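Local coordinates for protein 2-hydroxyisobutanoyl-CoA mutase large subunit (Aquincola tertiaricarbonis, PDB 4R3U) that catalyses, together with a cobalamin-binding small subunit, the interconversion of 2-hydroxyisobutyryl-CoA and (S)-3-hydroxybutyryl-CoA, at residues D211-Y216 and L272-T277; S253-S258 and A297-S302; A315-Y320 and L338-Q343. One frame throughout, in Å; residues are numbered along the deposited sequence.

Contact 1: D211-Y216 and L272-T277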
loop_
_atom_site.group_PDB
_atom_site.type_symbol
_atom_site.label_atom_id
_atom_site.label_comp_id
_atom_site.label_asym_id
_atom_site.label_seq_id
_atom_site.Cartn_x
_atom_site.Cartn_y
_atom_site.Cartn_z
ATOM N N ASP A 211 12.413 -6.121 28.070
ATOM C CA ASP A 211 11.764 -4.944 28.689
ATOM C C ASP A 211 10.577 -5.321 29.552
ATOM O O ASP A 211 9.491 -5.576 29.044
ATOM C CB ASP A 211 11.342 -3.898 27.616
ATOM C CG ASP A 211 10.733 -2.604 28.126
ATOM O OD1 ASP A 211 10.520 -2.477 29.366
ATOM O OD2 ASP A 211 10.435 -1.735 27.297
ATOM N N ILE A 212 10.794 -5.309 30.861
ATOM C CA ILE A 212 9.763 -5.648 31.847
ATOM C C ILE A 212 8.840 -4.483 32.226
ATOM O O ILE A 212 7.677 -4.704 32.534
ATOM C CB ILE A 212 10.362 -6.394 33.057
ATOM C CG1 ILE A 212 9.324 -7.267 33.762
ATOM C CG2 ILE A 212 11.116 -5.448 34.023
ATOM C CD1 ILE A 212 9.009 -8.554 33.071
ATOM N N LEU A 213 9.328 -3.256 32.165
ATOM C CA LEU A 213 8.514 -2.089 32.512
ATOM C C LEU A 213 7.252 -1.988 31.648
ATOM O O LEU A 213 6.151 -1.764 32.174
ATOM C CB LEU A 213 9.368 -0.793 32.557
ATOM C CG LEU A 213 10.566 -0.810 33.592
ATOM C CD1 LEU A 213 11.479 0.367 33.429
ATOM C CD2 LEU A 213 10.101 -0.902 35.021
ATOM N N LYS A 214 7.383 -2.321 30.360
ATOM C CA LYS A 214 6.270 -2.295 29.430
ATOM C C LYS A 214 5.315 -3.457 29.654
ATOM O O LYS A 214 4.189 -3.411 29.182
ATOM C CB LYS A 214 6.778 -2.203 27.971
ATOM C CG LYS A 214 7.509 -3.419 27.442
ATOM C CD LYS A 214 6.617 -4.381 26.681
ATOM C CE LYS A 214 7.471 -5.382 25.938
ATOM N NZ LYS A 214 8.103 -6.412 26.828
ATOM N N GLU A 215 5.775 -4.516 30.356
ATOM C CA GLU A 215 4.968 -5.694 30.713
ATOM C C GLU A 215 3.976 -5.307 31.802
ATOM O O GLU A 215 2.801 -5.640 31.698
ATOM C CB GLU A 215 5.871 -6.850 31.172
ATOM C CG GLU A 215 6.675 -7.495 30.035
ATOM C CD GLU A 215 5.839 -8.037 28.893
ATOM O OE1 GLU A 215 4.709 -8.490 29.154
ATOM O OE2 GLU A 215 6.266 -7.916 27.727
ATOM N N TYR A 216 4.435 -4.535 32.812
ATOM C CA TYR A 216 3.553 -4.037 33.878
ATOM C C TYR A 216 2.552 -3.025 33.315
ATOM O O TYR A 216 1.377 -3.024 33.682
ATOM C CB TYR A 216 4.366 -3.423 35.035
ATOM C CG TYR A 216 5.275 -4.418 35.721
ATOM C CD1 TYR A 216 4.755 -5.464 36.480
ATOM C CD2 TYR A 216 6.658 -4.307 35.627
ATOM C CE1 TYR A 216 5.592 -6.401 37.092
ATOM C CE2 TYR A 216 7.504 -5.231 36.245
ATOM C CZ TYR A 216 6.968 -6.284 36.967
ATOM O OH TYR A 216 7.801 -7.204 37.562
ATOM N N LEU A 272 10.204 6.085 26.245
ATOM C CA LEU A 272 11.320 6.912 26.684
ATOM C C LEU A 272 11.412 6.986 28.215
ATOM O O LEU A 272 12.521 6.921 28.750
ATOM C CB LEU A 272 11.305 8.286 26.015
ATOM C CG LEU A 272 11.623 8.259 24.511
ATOM C CD1 LEU A 272 11.645 9.647 23.936
ATOM C CD2 LEU A 272 12.943 7.534 24.217
ATOM N N ALA A 273 10.249 6.999 28.921
ATOM C CA ALA A 273 10.192 6.980 30.402
ATOM C C ALA A 273 10.874 5.714 30.941
ATOM O O ALA A 273 11.649 5.786 31.896
ATOM C CB ALA A 273 8.748 7.069 30.881
ATOM N N ASN A 274 10.618 4.570 30.282
ATOM C CA ASN A 274 11.193 3.254 30.587
ATOM C C ASN A 274 12.698 3.232 30.323
ATOM O O ASN A 274 13.449 2.724 31.161
ATOM C CB ASN A 274 10.472 2.158 29.802
ATOM C CG ASN A 274 9.108 1.814 30.375
ATOM O OD1 ASN A 274 8.771 2.170 31.515
ATOM N ND2 ASN A 274 8.317 1.041 29.636
ATOM N N LEU A 275 13.144 3.846 29.202
ATOM C CA LEU A 275 14.564 3.961 28.867
ATOM C C LEU A 275 15.333 4.649 30.009
ATOM O O LEU A 275 16.358 4.125 30.451
ATOM C CB LEU A 275 14.782 4.727 27.538
ATOM C CG LEU A 275 16.196 5.317 27.331
ATOM C CD1 LEU A 275 17.195 4.258 26.886
ATOM C CD2 LEU A 275 16.160 6.477 26.396
ATOM N N ILE A 276 14.839 5.802 30.473
ATOM C CA ILE A 276 15.470 6.572 31.542
ATOM C C ILE A 276 15.695 5.714 32.806
ATOM O O ILE A 276 16.807 5.689 33.331
ATOM C CB ILE A 276 14.697 7.894 31.795
ATOM C CG1 ILE A 276 14.945 8.879 30.635
ATOM C CG2 ILE A 276 15.047 8.508 33.205
ATOM C CD1 ILE A 276 13.793 9.865 30.382
ATOM N N THR A 277 14.663 4.957 33.222
ATOM C CA THR A 277 14.698 4.060 34.381
ATOM C C THR A 277 15.824 3.035 34.227
ATOM O O THR A 277 16.609 2.852 35.161
ATOM C CB THR A 277 13.323 3.423 34.565
ATOM O OG1 THR A 277 12.341 4.444 34.467
ATOM C CG2 THR A 277 13.173 2.691 35.882
HETATM O O HOH W 1 8.923 0.363 27.143
#

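Contact 2: S253-S258 and A297-S302. With 3HC (3-hydroxybutanoyl-coenzyme A), chain E.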
loop_
_atom_site.group_PDB
_atom_site.type_symbol
_atom_site.label_atom_id
_atom_site.label_comp_id
_atom_site.label_asym_id
_atom_site.label_seq_id
_atom_site.Cartn_x
_atom_site.Cartn_y
_atom_site.Cartn_z
ATOM N N SER A 253 10.250 -1.227 24.352
ATOM C CA SER A 253 9.082 -1.285 23.475
ATOM C C SER A 253 7.911 -0.330 23.666
ATOM O O SER A 253 7.422 -0.124 24.770
ATOM C CB SER A 253 8.574 -2.722 23.356
ATOM O OG SER A 253 9.616 -3.685 23.362
ATOM N N GLY A 254 7.417 0.166 22.545
ATOM C CA GLY A 254 6.240 1.025 22.492
ATOM C C GLY A 254 5.068 0.319 21.834
ATOM O O GLY A 254 3.910 0.624 22.142
ATOM N N TYR A 255 5.385 -0.675 20.959
ATOM C CA TYR A 255 4.406 -1.473 20.243
ATOM C C TYR A 255 3.199 -1.919 21.107
ATOM O O TYR A 255 2.038 -1.684 20.747
ATOM C CB TYR A 255 5.078 -2.693 19.561
ATOM C CG TYR A 255 4.107 -3.509 18.721
ATOM C CD1 TYR A 255 3.802 -3.137 17.411
ATOM C CD2 TYR A 255 3.433 -4.604 19.262
ATOM C CE1 TYR A 255 2.838 -3.818 16.667
ATOM C CE2 TYR A 255 2.475 -5.302 18.524
ATOM C CZ TYR A 255 2.177 -4.906 17.225
ATOM O OH TYR A 255 1.237 -5.594 16.485
ATOM N N HIS A 256 3.496 -2.584 22.230
ATOM C CA HIS A 256 2.525 -3.152 23.152
ATOM C C HIS A 256 1.723 -2.089 23.848
ATOM O O HIS A 256 0.553 -2.326 24.141
ATOM C CB HIS A 256 3.230 -4.071 24.148
ATOM C CG HIS A 256 4.288 -4.919 23.509
ATOM N ND1 HIS A 256 5.594 -4.453 23.351
ATOM C CD2 HIS A 256 4.198 -6.159 22.976
ATOM C CE1 HIS A 256 6.249 -5.433 22.750
ATOM N NE2 HIS A 256 5.455 -6.480 22.511
ATOM N N ILE A 257 2.355 -0.914 24.141
ATOM C CA ILE A 257 1.695 0.236 24.759
ATOM C C ILE A 257 0.630 0.717 23.760
ATOM O O ILE A 257 -0.535 0.879 24.146
ATOM C CB ILE A 257 2.724 1.346 25.194
ATOM C CG1 ILE A 257 3.624 0.862 26.375
ATOM C CG2 ILE A 257 2.032 2.692 25.553
ATOM C CD1 ILE A 257 5.004 1.523 26.456
ATOM N N SER A 258 1.009 0.869 22.465
ATOM C CA SER A 258 0.057 1.266 21.415
ATOM C C SER A 258 -1.081 0.241 21.279
ATOM O O SER A 258 -2.263 0.600 21.319
ATOM C CB SER A 258 0.767 1.421 20.075
ATOM O OG SER A 258 -0.137 1.924 19.108
ATOM N N ALA A 297 18.309 -0.795 22.099
ATOM C CA ALA A 297 17.439 -0.777 20.922
ATOM C C ALA A 297 15.992 -0.675 21.377
ATOM O O ALA A 297 15.681 -0.876 22.564
ATOM C CB ALA A 297 17.661 -2.026 20.066
ATOM N N PHE A 298 15.116 -0.332 20.436
ATOM C CA PHE A 298 13.683 -0.097 20.662
ATOM C C PHE A 298 12.794 -0.895 19.717
ATOM O O PHE A 298 13.269 -1.489 18.741
ATOM C CB PHE A 298 13.393 1.408 20.514
ATOM C CG PHE A 298 14.110 2.255 21.527
ATOM C CD1 PHE A 298 15.441 2.625 21.334
ATOM C CD2 PHE A 298 13.478 2.647 22.696
ATOM C CE1 PHE A 298 16.124 3.359 22.305
ATOM C CE2 PHE A 298 14.160 3.408 23.657
ATOM C CZ PHE A 298 15.476 3.746 23.457
ATOM N N PHE A 299 11.500 -0.913 20.022
ATOM C CA PHE A 299 10.492 -1.588 19.213
ATOM C C PHE A 299 9.229 -0.736 19.208
ATOM O O PHE A 299 8.620 -0.491 20.252
ATOM C CB PHE A 299 10.250 -3.031 19.733
ATOM C CG PHE A 299 9.052 -3.794 19.199
ATOM C CD1 PHE A 299 8.670 -3.687 17.863
ATOM C CD2 PHE A 299 8.358 -4.675 20.011
ATOM C CE1 PHE A 299 7.590 -4.407 17.369
ATOM C CE2 PHE A 299 7.279 -5.418 19.507
ATOM C CZ PHE A 299 6.918 -5.299 18.181
ATOM N N PHE A 300 8.852 -0.256 18.023
ATOM C CA PHE A 300 7.659 0.590 17.850
ATOM C C PHE A 300 6.675 0.032 16.820
ATOM O O PHE A 300 7.047 -0.761 15.965
ATOM C CB PHE A 300 8.068 2.037 17.497
ATOM C CG PHE A 300 8.864 2.695 18.601
ATOM C CD1 PHE A 300 8.264 3.015 19.823
ATOM C CD2 PHE A 300 10.225 2.959 18.440
ATOM C CE1 PHE A 300 9.009 3.592 20.853
ATOM C CE2 PHE A 300 10.961 3.550 19.464
ATOM C CZ PHE A 300 10.357 3.850 20.671
ATOM N N VAL A 301 5.431 0.459 16.908
ATOM C CA VAL A 301 4.396 0.104 15.940
ATOM C C VAL A 301 4.471 1.128 14.781
ATOM O O VAL A 301 4.985 2.246 14.960
ATOM C CB VAL A 301 2.958 0.122 16.605
ATOM C CG1 VAL A 301 2.515 1.542 16.965
ATOM C CG2 VAL A 301 1.922 -0.555 15.732
ATOM N N SER A 302 3.911 0.757 13.631
ATOM C CA SER A 302 3.671 1.657 12.522
ATOM C C SER A 302 2.162 1.607 12.407
ATOM O O SER A 302 1.589 0.619 11.915
ATOM C CB SER A 302 4.326 1.177 11.238
ATOM O OG SER A 302 4.006 2.120 10.231
HETATM N N1A 3HC E . 25.620 0.835 6.494
HETATM C C2A 3HC E . 26.672 0.028 7.154
HETATM N N3A 3HC E . 26.113 -0.931 8.116
HETATM C C4A 3HC E . 24.779 -1.032 8.326
HETATM C C5A 3HC E . 23.891 -0.247 7.679
HETATM C C6A 3HC E . 24.319 0.682 6.795
HETATM N N6A 3HC E . 23.396 1.430 6.190
HETATM N N7A 3HC E . 22.672 -0.600 8.096
HETATM C C8A 3HC E . 22.802 -1.588 8.977
HETATM N N9A 3HC E . 24.098 -1.833 9.142
HETATM C C1B 3HC E . 24.762 -2.843 10.021
HETATM C C2B 3HC E . 24.537 -2.573 11.494
HETATM O O2B 3HC E . 25.513 -1.670 12.023
HETATM C C3B 3HC E . 24.661 -3.964 12.094
HETATM O O3B 3HC E . 26.051 -4.325 12.275
HETATM P P3B 3HC E . 26.619 -5.028 13.615
HETATM O O7A 3HC E . 25.863 -6.295 13.673
HETATM O O8A 3HC E . 28.058 -5.179 13.289
HETATM O O9A 3HC E . 26.304 -4.026 14.659
HETATM C C4B 3HC E . 24.073 -4.868 11.016
HETATM O O4B 3HC E . 24.183 -4.141 9.755
HETATM C C5B 3HC E . 22.617 -5.245 11.340
HETATM O O5B 3HC E . 21.752 -4.106 11.135
HETATM P P1A 3HC E . 20.889 -3.399 12.322
HETATM O O1A 3HC E . 21.513 -3.613 13.656
HETATM O O2A 3HC E . 20.584 -2.019 11.907
HETATM O O3A 3HC E . 19.516 -4.277 12.118
HETATM P P2A 3HC E . 19.041 -5.582 12.962
HETATM O O4A 3HC E . 17.777 -6.054 12.378
HETATM O O5A 3HC E . 20.151 -6.550 13.136
HETATM O O6A 3HC E . 18.767 -4.925 14.374
HETATM C CBP 3HC E . 17.493 -3.973 16.203
HETATM C CCP 3HC E . 17.677 -4.033 14.671
HETATM C CDP 3HC E . 18.737 -3.274 16.766
HETATM C CEP 3HC E . 16.275 -3.102 16.534
HETATM C CAP 3HC E . 17.362 -5.407 16.817
HETATM O OAP 3HC E . 17.317 -5.434 18.260
HETATM C C9P 3HC E . 16.292 -6.341 16.182
HETATM O O9P 3HC E . 16.558 -7.046 15.206
HETATM N N8P 3HC E . 15.110 -6.405 16.816
HETATM C C7P 3HC E . 14.048 -7.305 16.352
HETATM C C6P 3HC E . 12.928 -7.373 17.380
HETATM C C5P 3HC E . 11.745 -8.218 16.896
HETATM O O5P 3HC E . 11.684 -8.689 15.757
HETATM N N4P 3HC E . 10.806 -8.387 17.834
HETATM C C3P 3HC E . 9.584 -9.138 17.587
HETATM C C2P 3HC E . 8.544 -8.647 18.556
HETATM S S1P 3HC E . 6.934 -9.447 18.281
HETATM C C1 3HC E . 6.048 -8.644 19.627
HETATM O O1 3HC E . 6.526 -8.461 20.745
HETATM C C2 3HC E . 4.651 -8.091 19.295
HETATM C C3 3HC E . 3.584 -9.188 19.258
HETATM O O3 3HC E . 3.957 -10.178 18.306
HETATM C C4 3HC E . 3.382 -9.822 20.643
#

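Contact 3: A315-Y320 and L338-Q343. With 3HC (3-hydroxybutanoyl-coenzyme A), chain E.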
loop_
_atom_site.group_PDB
_atom_site.type_symbol
_atom_site.label_atom_id
_atom_site.label_comp_id
_atom_site.label_asym_id
_atom_site.label_seq_id
_atom_site.Cartn_x
_atom_site.Cartn_y
_atom_site.Cartn_z
ATOM N N ALA A 315 10.725 12.089 15.661
ATOM C CA ALA A 315 10.683 12.733 16.989
ATOM C C ALA A 315 11.349 11.854 18.044
ATOM O O ALA A 315 12.118 12.358 18.840
ATOM C CB ALA A 315 9.247 13.033 17.393
ATOM N N LEU A 316 11.078 10.543 18.035
ATOM C CA LEU A 316 11.684 9.580 18.972
ATOM C C LEU A 316 13.198 9.590 18.860
ATOM O O LEU A 316 13.875 9.655 19.879
ATOM C CB LEU A 316 11.155 8.154 18.702
ATOM C CG LEU A 316 9.844 7.809 19.380
ATOM C CD1 LEU A 316 9.146 6.684 18.661
ATOM C CD2 LEU A 316 10.064 7.495 20.849
ATOM N N ARG A 317 13.735 9.558 17.620
ATOM C CA ARG A 317 15.178 9.585 17.370
ATOM C C ARG A 317 15.815 10.845 17.900
ATOM O O ARG A 317 16.913 10.762 18.461
ATOM C CB ARG A 317 15.488 9.421 15.882
ATOM C CG ARG A 317 15.666 7.970 15.453
ATOM C CD ARG A 317 16.461 7.830 14.166
ATOM N NE ARG A 317 15.774 8.483 13.050
ATOM C CZ ARG A 317 14.924 7.880 12.226
ATOM N NH1 ARG A 317 14.708 6.575 12.323
ATOM N NH2 ARG A 317 14.313 8.568 11.277
ATOM N N ARG A 318 15.138 12.014 17.725
ATOM C CA ARG A 318 15.627 13.328 18.176
ATOM C C ARG A 318 15.628 13.429 19.700
ATOM O O ARG A 318 16.620 13.871 20.278
ATOM C CB ARG A 318 14.817 14.478 17.540
ATOM C CG ARG A 318 15.365 15.880 17.851
ATOM C CD ARG A 318 15.070 16.843 16.737
ATOM N NE ARG A 318 13.761 17.462 16.884
ATOM C CZ ARG A 318 13.055 17.997 15.892
ATOM N NH1 ARG A 318 11.898 18.587 16.142
ATOM N NH2 ARG A 318 13.505 17.954 14.644
ATOM N N CYS A 319 14.512 13.015 20.341
ATOM C CA CYS A 319 14.308 12.999 21.794
ATOM C C CYS A 319 15.342 12.103 22.469
ATOM O O CYS A 319 15.992 12.518 23.432
ATOM C CB CYS A 319 12.883 12.566 22.129
ATOM S SG CYS A 319 11.612 13.766 21.659
ATOM N N TYR A 320 15.532 10.900 21.906
ATOM C CA TYR A 320 16.499 9.926 22.374
ATOM C C TYR A 320 17.914 10.484 22.335
ATOM O O TYR A 320 18.625 10.352 23.332
ATOM C CB TYR A 320 16.417 8.636 21.543
ATOM C CG TYR A 320 17.475 7.618 21.921
ATOM C CD1 TYR A 320 17.382 6.895 23.108
ATOM C CD2 TYR A 320 18.572 7.384 21.095
ATOM C CE1 TYR A 320 18.345 5.946 23.457
ATOM C CE2 TYR A 320 19.538 6.442 21.430
ATOM C CZ TYR A 320 19.422 5.729 22.616
ATOM O OH TYR A 320 20.371 4.805 22.954
ATOM N N LEU A 338 19.294 6.108 17.893
ATOM C CA LEU A 338 18.199 5.183 18.152
ATOM C C LEU A 338 18.053 4.218 16.993
ATOM O O LEU A 338 17.919 4.639 15.846
ATOM C CB LEU A 338 16.873 5.958 18.402
ATOM C CG LEU A 338 15.635 5.152 18.814
ATOM C CD1 LEU A 338 14.809 5.902 19.830
ATOM C CD2 LEU A 338 14.770 4.800 17.600
ATOM N N ARG A 339 18.095 2.931 17.305
ATOM C CA ARG A 339 17.901 1.839 16.356
ATOM C C ARG A 339 16.599 1.187 16.810
ATOM O O ARG A 339 16.386 1.039 18.025
ATOM C CB ARG A 339 19.062 0.802 16.385
ATOM C CG ARG A 339 20.449 1.335 15.989
ATOM C CD ARG A 339 21.517 0.295 16.249
ATOM N NE ARG A 339 21.421 -0.203 17.624
ATOM C CZ ARG A 339 21.696 -1.441 18.017
ATOM N NH1 ARG A 339 22.128 -2.343 17.147
ATOM N NH2 ARG A 339 21.546 -1.783 19.281
ATOM N N PHE A 340 15.706 0.841 15.854
ATOM C CA PHE A 340 14.419 0.243 16.202
ATOM C C PHE A 340 13.873 -0.785 15.220
ATOM O O PHE A 340 14.098 -0.689 14.009
ATOM C CB PHE A 340 13.350 1.318 16.541
ATOM C CG PHE A 340 12.714 2.037 15.370
ATOM C CD1 PHE A 340 13.381 3.076 14.717
ATOM C CD2 PHE A 340 11.420 1.722 14.955
ATOM C CE1 PHE A 340 12.767 3.776 13.668
ATOM C CE2 PHE A 340 10.825 2.399 13.879
ATOM C CZ PHE A 340 11.495 3.427 13.254
ATOM N N HIS A 341 13.175 -1.796 15.783
ATOM C CA HIS A 341 12.432 -2.792 15.040
ATOM C C HIS A 341 11.033 -2.201 14.992
ATOM O O HIS A 341 10.602 -1.512 15.930
ATOM C CB HIS A 341 12.384 -4.143 15.768
ATOM C CG HIS A 341 11.426 -5.134 15.141
ATOM N ND1 HIS A 341 11.700 -5.750 13.929
ATOM C CD2 HIS A 341 10.211 -5.543 15.558
ATOM C CE1 HIS A 341 10.660 -6.500 13.656
ATOM N NE2 HIS A 341 9.748 -6.429 14.611
ATOM N N CYS A 342 10.326 -2.466 13.903
ATOM C CA CYS A 342 8.972 -1.962 13.720
ATOM C C CYS A 342 8.046 -3.116 13.324
ATOM O O CYS A 342 8.451 -4.027 12.610
ATOM C CB CYS A 342 8.960 -0.838 12.676
ATOM S SG CYS A 342 7.390 0.045 12.534
ATOM N N GLN A 343 6.807 -3.071 13.799
ATOM C CA GLN A 343 5.774 -4.012 13.413
ATOM C C GLN A 343 4.601 -3.154 13.049
ATOM O O GLN A 343 4.350 -2.150 13.720
ATOM C CB GLN A 343 5.426 -4.995 14.543
ATOM C CG GLN A 343 4.441 -6.099 14.114
ATOM C CD GLN A 343 4.195 -7.139 15.185
ATOM O OE1 GLN A 343 4.919 -7.263 16.175
ATOM N NE2 GLN A 343 3.189 -7.946 14.989
HETATM N N1A 3HC E . 25.620 0.835 6.494
HETATM C C2A 3HC E . 26.672 0.028 7.154
HETATM N N3A 3HC E . 26.113 -0.931 8.116
HETATM C C4A 3HC E . 24.779 -1.032 8.326
HETATM C C5A 3HC E . 23.891 -0.247 7.679
HETATM C C6A 3HC E . 24.319 0.682 6.795
HETATM N N6A 3HC E . 23.396 1.430 6.190
HETATM N N7A 3HC E . 22.672 -0.600 8.096
HETATM C C8A 3HC E . 22.802 -1.588 8.977
HETATM N N9A 3HC E . 24.098 -1.833 9.142
HETATM C C1B 3HC E . 24.762 -2.843 10.021
HETATM C C2B 3HC E . 24.537 -2.573 11.494
HETATM O O2B 3HC E . 25.513 -1.670 12.023
HETATM C C3B 3HC E . 24.661 -3.964 12.094
HETATM O O3B 3HC E . 26.051 -4.325 12.275
HETATM P P3B 3HC E . 26.619 -5.028 13.615
HETATM O O7A 3HC E . 25.863 -6.295 13.673
HETATM O O8A 3HC E . 28.058 -5.179 13.289
HETATM O O9A 3HC E . 26.304 -4.026 14.659
HETATM C C4B 3HC E . 24.073 -4.868 11.016
HETATM O O4B 3HC E . 24.183 -4.141 9.755
HETATM C C5B 3HC E . 22.617 -5.245 11.340
HETATM O O5B 3HC E . 21.752 -4.106 11.135
HETATM P P1A 3HC E . 20.889 -3.399 12.322
HETATM O O1A 3HC E . 21.513 -3.613 13.656
HETATM O O2A 3HC E . 20.584 -2.019 11.907
HETATM O O3A 3HC E . 19.516 -4.277 12.118
HETATM P P2A 3HC E . 19.041 -5.582 12.962
HETATM O O4A 3HC E . 17.777 -6.054 12.378
HETATM O O5A 3HC E . 20.151 -6.550 13.136
HETATM O O6A 3HC E . 18.767 -4.925 14.374
HETATM C CBP 3HC E . 17.493 -3.973 16.203
HETATM C CCP 3HC E . 17.677 -4.033 14.671
HETATM C CDP 3HC E . 18.737 -3.274 16.766
HETATM C CEP 3HC E . 16.275 -3.102 16.534
HETATM C CAP 3HC E . 17.362 -5.407 16.817
HETATM O OAP 3HC E . 17.317 -5.434 18.260
HETATM C C9P 3HC E . 16.292 -6.341 16.182
HETATM O O9P 3HC E . 16.558 -7.046 15.206
HETATM N N8P 3HC E . 15.110 -6.405 16.816
HETATM C C7P 3HC E . 14.048 -7.305 16.352
HETATM C C6P 3HC E . 12.928 -7.373 17.380
HETATM C C5P 3HC E . 11.745 -8.218 16.896
HETATM O O5P 3HC E . 11.684 -8.689 15.757
HETATM N N4P 3HC E . 10.806 -8.387 17.834
HETATM C C3P 3HC E . 9.584 -9.138 17.587
HETATM C C2P 3HC E . 8.544 -8.647 18.556
HETATM S S1P 3HC E . 6.934 -9.447 18.281
HETATM C C1 3HC E . 6.048 -8.644 19.627
HETATM O O1 3HC E . 6.526 -8.461 20.745
HETATM C C2 3HC E . 4.651 -8.091 19.295
HETATM C C3 3HC E . 3.584 -9.188 19.258
HETATM O O3 3HC E . 3.957 -10.178 18.306
HETATM C C4 3HC E . 3.382 -9.822 20.643
HETATM O O HOH W 2 18.789 8.866 17.891
#

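Contact 1: D211-Y216 and L272-T277
The short helix 213-219, which follows barrel strand 206-208, meets helix 264-283 of the TIM barrel through L213, N274 and T277, with D211 at the turn that leads into the shorter helix. L213 and N274 run alongside each other in opposite senses, and L213 CB lies 3.2 Å from N274 OD1. In L213, chi1 (-59°) puts CG beside the backbone N and chi2 (171°) extends CD1 toward T277, 3.7 Å from its CB. The hydroxyl of T277 turns back into its own helix, OG1 donating to A273 O at 3.0 Å. The N274 amide and the D211 carboxylate stand nearly perpendicular, their planes 86° apart, and one water joins them: it donates to D211 OD2 at 2.6 Å and accepts from N274 ND2 at 2.7 Å. The other oxygen, D211 OD1, takes the capping bond from K214 N at 3.3 Å, met from well above the carboxylate plane, and is also bonded to Y278 OH. K214, bent at chi2 and chi4, folds NZ back onto D211 O at 2.7 Å and into a salt bridge with E215 OE2 at 2.5 Å; N180 OD1 is a further partner. An alanine here would probably leave the E215 carboxylate without its cationic mate and open a gap beside S253 and H256, on which the lysine chain packs. The two segments thus meet through the L213 packing, with I447 and I450 nearby, and one water bridge from the capping residue, while K214 probably offsets the charge of the buried E215 carboxylate.

Contact 2: S253-S258 and A297-S302
H256 and F299 both reach the thioester carbonyl of the bound 3-hydroxybutanoyl-CoA. H256 NE2 donates to 3HC O1 at 2.9 Å with an N-H...O angle of 157°, the oxygen lying at the edge of the imidazole in its plane, and F299 CE2 approaches the same O1 to 3.4 Å. NE2 likewise bonds O1 of 2-hydroxyisobutyryl-CoA, the isomeric ligand in the crystal. Y255 CE2 packs on the acyl carbon C2 of 3HC at 3.6 Å. These three first-shell rings also pack on one another as an aromatic cluster. Y255 CB sits over one face of the F299 ring in a CH-pi contact, 3.5 Å from its centroid; with Y255 CG anti to the backbone N (chi1 -176°), the two rings are close to parallel but slid apart, with little overlap. H256 CE1 approaches F299 CE2 to 3.4 Å, the planes turned steeply against each other. V301 CB touches Y255 CD1 at 3.5 Å. The backbone positions Y255 and F299 relative to each other: S253 and F299 form a parallel bridge between neighbouring barrel strands, and F299 O accepts from G254 N at 2.7 Å, almost straight, and weakly from Y255 N as helix 255-259 begins. S253 OG is hydrogen-bonded to N251 O. H256 would probably polarise the thioester, and the rings of Y255 and F299 probably help confine the acyl group; Y255 also touches cobalamin and 5'-deoxyadenosine.

Contact 3: A315-Y320 and L338-Q343
R317 and L338 bring their backbones to 5.4 Å between CA atoms, where helix 306-327 passes the start of strand 340-344 in a beta-alpha-beta unit of the TIM barrel. L338 buries more surface here than any other residue. Its CB touches Y320 CD2 at 3.5 Å; CG stands anti to the backbone N (chi1 -175°), on the side from which CD1 reaches Y320 CB. From the other flank R317 CG comes to 3.8 Å of L338 CB, the two side chains crossing at about a right angle. In the arginine, chi3 (-62°) bends NE out of line with the chain; NH1 lies near the plane of the F340 ring at its edge, 3.7 Å from CE1. T83 O bonds NH2 and G371 O bonds NH1; these carbonyls satisfy N-H groups of the buried guanidinium and would probably help stabilise its charge. The F340 ring in turn stacks on F313. Beyond this core the strand faces the bound 3-hydroxybutanoyl-CoA. R339 presents one guanidinium face to the pantetheine methyl CDP of 3HC, and H341, tied through ND1 to S375 OG, has 3HC O5P over the centre of its ring. Q343 brings OE1 to 3.2 Å from the acyl carbon C2 of 3HC. Between the helix and the segment leading into the strand, a water in plane at the edge of the Y320 ring donates to R317 O at 2.7 Å and accepts from L338 N at 2.8 Å.

Overall arrangement
From the N terminus, the chain enters contact 1 at 211-216, passes through 253-258 of contact 2, and returns through helix 264-283 to close contact 1 at 272-277. Contact 2 closes later, at 297-302, so the first two contacts cross. Contact 3 follows in series: strand 298-302 runs on into helix 306-327 and then strand 340-344, a shorter loop. D211 OD2 probably bonds S253 N, joining contacts 1 and 2, while L275 packs on both F298 and Y320. Strands 298-302 and 340-344 are neighbours in the parallel sheet, and both contacts 2 and 3 touch 3HC; contact 1 joins helix 213-219 to helix 264-283.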